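Local atomic coordinates of probable acetyltransferase (PDB entry 2GE3), a protein that binds acetyl coenzyme A and, as a member of the GNAT family, probably transfers its acetyl group to an acceptor substrate. Residues N56-F61 and I75-R80. Residues are numbered along the deposited sequence; the frame is centred on the assembly and turned at random.
Sequences NDHPQF and IRRQDR
Pro59 and Ile75 join the open end of an antiparallel beta hairpin, strands 60-65 and 68-77 of the GNAT fold. One backbone hydrogen bond ties them: Ile75 N donates to Pro59 O at 2.9 Å, nearly straight at 166°. Just before this point the chain leaves helix 43-55 through a Schellman motif, with Asp57 at positive phi as the C-prime residue.

The apolar part is small. Pro59 CG lies 4.1 Å from Ile75 CB, and both residues are buried. Thr110 of helix 102-117 packs on Ile75.

Past this bond, side chains alone join the two segments. The His58 ring receives Arg77 CB over one face, a CH-pi contact with CB 4.0 Å from the ring centroid. Asn56 CB lies over the opposite face, and both methylene groups are offset toward the ring's rim. His58 CB points toward the other segment, and with CG anti to the carbonyl carbon (chi1 -60°) the ring lies against Arg77 CB.

The polar ends meet through a water. Arg77 runs extended from CG to NE, and its guanidinium plane stands 83° from the ring. Arg77 NE is hydrogen-bonded to Ala84 O, which helps fix the group's rotation. The water lies at the edge of both flat groups, in plane with each: it accepts from Arg77 NH1 at 2.7 Å and stands 2.9 Å from His58 NE2.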
loop_
_atom_site.group_PDB
_atom_site.type_symbol
_atom_site.label_atom_id
_atom_site.label_comp_id
_atom_site.label_asym_id
_atom_site.label_seq_id
_atom_site.Cartn_x
_atom_site.Cartn_y
_atom_site.Cartn_z
ATOM N N ASN A 56 9.259 -0.719 18.840
ATOM C CA ASN A 56 8.037 -1.480 18.602
ATOM C C ASN A 56 8.230 -2.905 18.093
ATOM O O ASN A 56 7.275 -3.548 17.625
ATOM C CB ASN A 56 7.163 -0.711 17.642
ATOM C CG ASN A 56 6.881 0.663 18.149
ATOM O OD1 ASN A 56 6.651 0.847 19.354
ATOM N ND2 ASN A 56 6.963 1.644 17.274
ATOM N N ASP A 57 9.481 -3.368 18.190
ATOM C CA ASP A 57 9.840 -4.757 18.031
ATOM C C ASP A 57 9.608 -5.359 16.611
ATOM O O ASP A 57 9.526 -6.595 16.487
ATOM C CB ASP A 57 9.168 -5.575 19.155
ATOM C CG ASP A 57 9.894 -6.882 19.440
ATOM O OD1 ASP A 57 11.136 -6.842 19.636
ATOM O OD2 ASP A 57 9.233 -7.961 19.449
ATOM N N HIS A 58 9.542 -4.494 15.573
ATOM C CA HIS A 58 9.322 -4.902 14.145
ATOM C C HIS A 58 10.598 -5.441 13.448
ATOM O O HIS A 58 11.676 -4.812 13.574
ATOM C CB HIS A 58 8.776 -3.754 13.324
ATOM C CG HIS A 58 7.466 -3.238 13.819
ATOM N ND1 HIS A 58 6.943 -2.032 13.412
ATOM C CD2 HIS A 58 6.585 -3.753 14.710
ATOM C CE1 HIS A 58 5.792 -1.826 14.024
ATOM N NE2 HIS A 58 5.552 -2.859 14.819
ATOM N N PRO A 59 10.488 -6.626 12.783
ATOM C CA PRO A 59 11.671 -7.419 12.341
ATOM C C PRO A 59 12.516 -6.616 11.354
ATOM O O PRO A 59 11.968 -6.064 10.395
ATOM C CB PRO A 59 11.062 -8.653 11.666
ATOM C CG PRO A 59 9.611 -8.640 12.000
ATOM C CD PRO A 59 9.204 -7.286 12.474
ATOM N N GLN A 60 13.793 -6.433 11.675
ATOM C CA GLN A 60 14.649 -5.675 10.853
ATOM C C GLN A 60 16.069 -6.169 11.060
ATOM O O GLN A 60 16.616 -6.061 12.140
ATOM C CB GLN A 60 14.529 -4.181 11.130
ATOM C CG GLN A 60 15.442 -3.308 10.240
ATOM C CD GLN A 60 15.077 -1.802 10.415
ATOM O OE1 GLN A 60 14.759 -1.333 11.554
ATOM N NE2 GLN A 60 15.034 -1.074 9.282
ATOM N N PHE A 61 16.649 -6.735 10.009
ATOM C CA PHE A 61 17.930 -7.420 10.131
ATOM C C PHE A 61 18.939 -6.808 9.191
ATOM O O PHE A 61 18.589 -6.364 8.090
ATOM C CB PHE A 61 17.725 -8.925 9.811
ATOM C CG PHE A 61 17.032 -9.670 10.915
ATOM C CD1 PHE A 61 15.643 -9.567 11.106
ATOM C CD2 PHE A 61 17.781 -10.389 11.832
ATOM C CE1 PHE A 61 15.022 -10.195 12.248
ATOM C CE2 PHE A 61 17.179 -11.010 12.915
ATOM C CZ PHE A 61 15.806 -10.905 13.125
ATOM N N ILE A 75 10.588 -5.901 7.871
ATOM C CA ILE A 75 9.140 -6.109 7.727
ATOM C C ILE A 75 8.431 -4.955 8.471
ATOM O O ILE A 75 8.619 -4.808 9.687
ATOM C CB ILE A 75 8.663 -7.571 8.112
ATOM C CG1 ILE A 75 9.285 -8.609 7.169
ATOM C CG2 ILE A 75 7.096 -7.722 8.057
ATOM C CD1 ILE A 75 9.016 -10.123 7.471
ATOM N N ARG A 76 7.716 -4.097 7.731
ATOM C CA ARG A 76 6.860 -3.077 8.353
ATOM C C ARG A 76 5.409 -3.569 8.550
ATOM O O ARG A 76 4.683 -3.880 7.576
ATOM C CB ARG A 76 6.935 -1.734 7.616
ATOM C CG ARG A 76 6.305 -1.717 6.165
ATOM C CD ARG A 76 6.488 -0.339 5.428
ATOM N NE ARG A 76 7.871 0.061 5.739
ATOM C CZ ARG A 76 8.913 -0.298 5.009
ATOM N NH1 ARG A 76 8.699 -1.017 3.887
ATOM N NH2 ARG A 76 10.148 0.062 5.396
ATOM N N ARG A 77 5.019 -3.661 9.833
ATOM C CA ARG A 77 3.621 -3.854 10.266
ATOM C C ARG A 77 2.629 -2.784 9.740
ATOM O O ARG A 77 2.891 -1.597 9.871
ATOM C CB ARG A 77 3.524 -3.931 11.780
ATOM C CG ARG A 77 2.308 -4.738 12.235
ATOM C CD ARG A 77 2.238 -4.881 13.756
ATOM N NE ARG A 77 1.064 -5.619 14.176
ATOM C CZ ARG A 77 0.567 -5.586 15.423
ATOM N NH1 ARG A 77 1.140 -4.827 16.362
ATOM N NH2 ARG A 77 -0.509 -6.307 15.758
ATOM N N GLN A 78 1.522 -3.248 9.109
ATOM C CA GLN A 78 0.401 -2.393 8.661
ATOM C C GLN A 78 -0.207 -1.696 9.893
ATOM O O GLN A 78 -0.243 -2.243 10.991
ATOM C CB GLN A 78 -0.692 -3.179 7.918
ATOM C CG GLN A 78 -0.374 -3.611 6.479
ATOM C CD GLN A 78 -0.319 -2.453 5.430
ATOM O OE1 GLN A 78 0.677 -2.329 4.706
ATOM N NE2 GLN A 78 -1.387 -1.596 5.355
ATOM N N ASP A 79 -0.658 -0.463 9.694
ATOM C CA ASP A 79 -1.145 0.341 10.809
ATOM C C ASP A 79 -2.567 0.055 11.154
ATOM O O ASP A 79 -2.880 -0.180 12.326
ATOM C CB ASP A 79 -0.968 1.838 10.554
ATOM C CG ASP A 79 0.170 2.423 11.399
ATOM O OD1 ASP A 79 1.370 2.057 11.149
ATOM O OD2 ASP A 79 -0.156 3.227 12.329
ATOM N N ARG A 80 -3.435 0.047 10.148
ATOM C CA ARG A 80 -4.828 -0.098 10.503
ATOM C C ARG A 80 -5.164 -1.419 11.214
ATOM O O ARG A 80 -4.548 -2.453 10.988
ATOM C CB ARG A 80 -5.790 0.275 9.375
ATOM C CG ARG A 80 -5.473 -0.279 8.033
ATOM C CD ARG A 80 -6.590 0.075 7.082
ATOM N NE ARG A 80 -7.099 1.435 7.306
ATOM C CZ ARG A 80 -6.820 2.499 6.532
ATOM N NH1 ARG A 80 -6.049 2.382 5.456
ATOM N NH2 ARG A 80 -7.331 3.696 6.821
HETATM O O HOH W 1 3.225 -3.143 16.572
#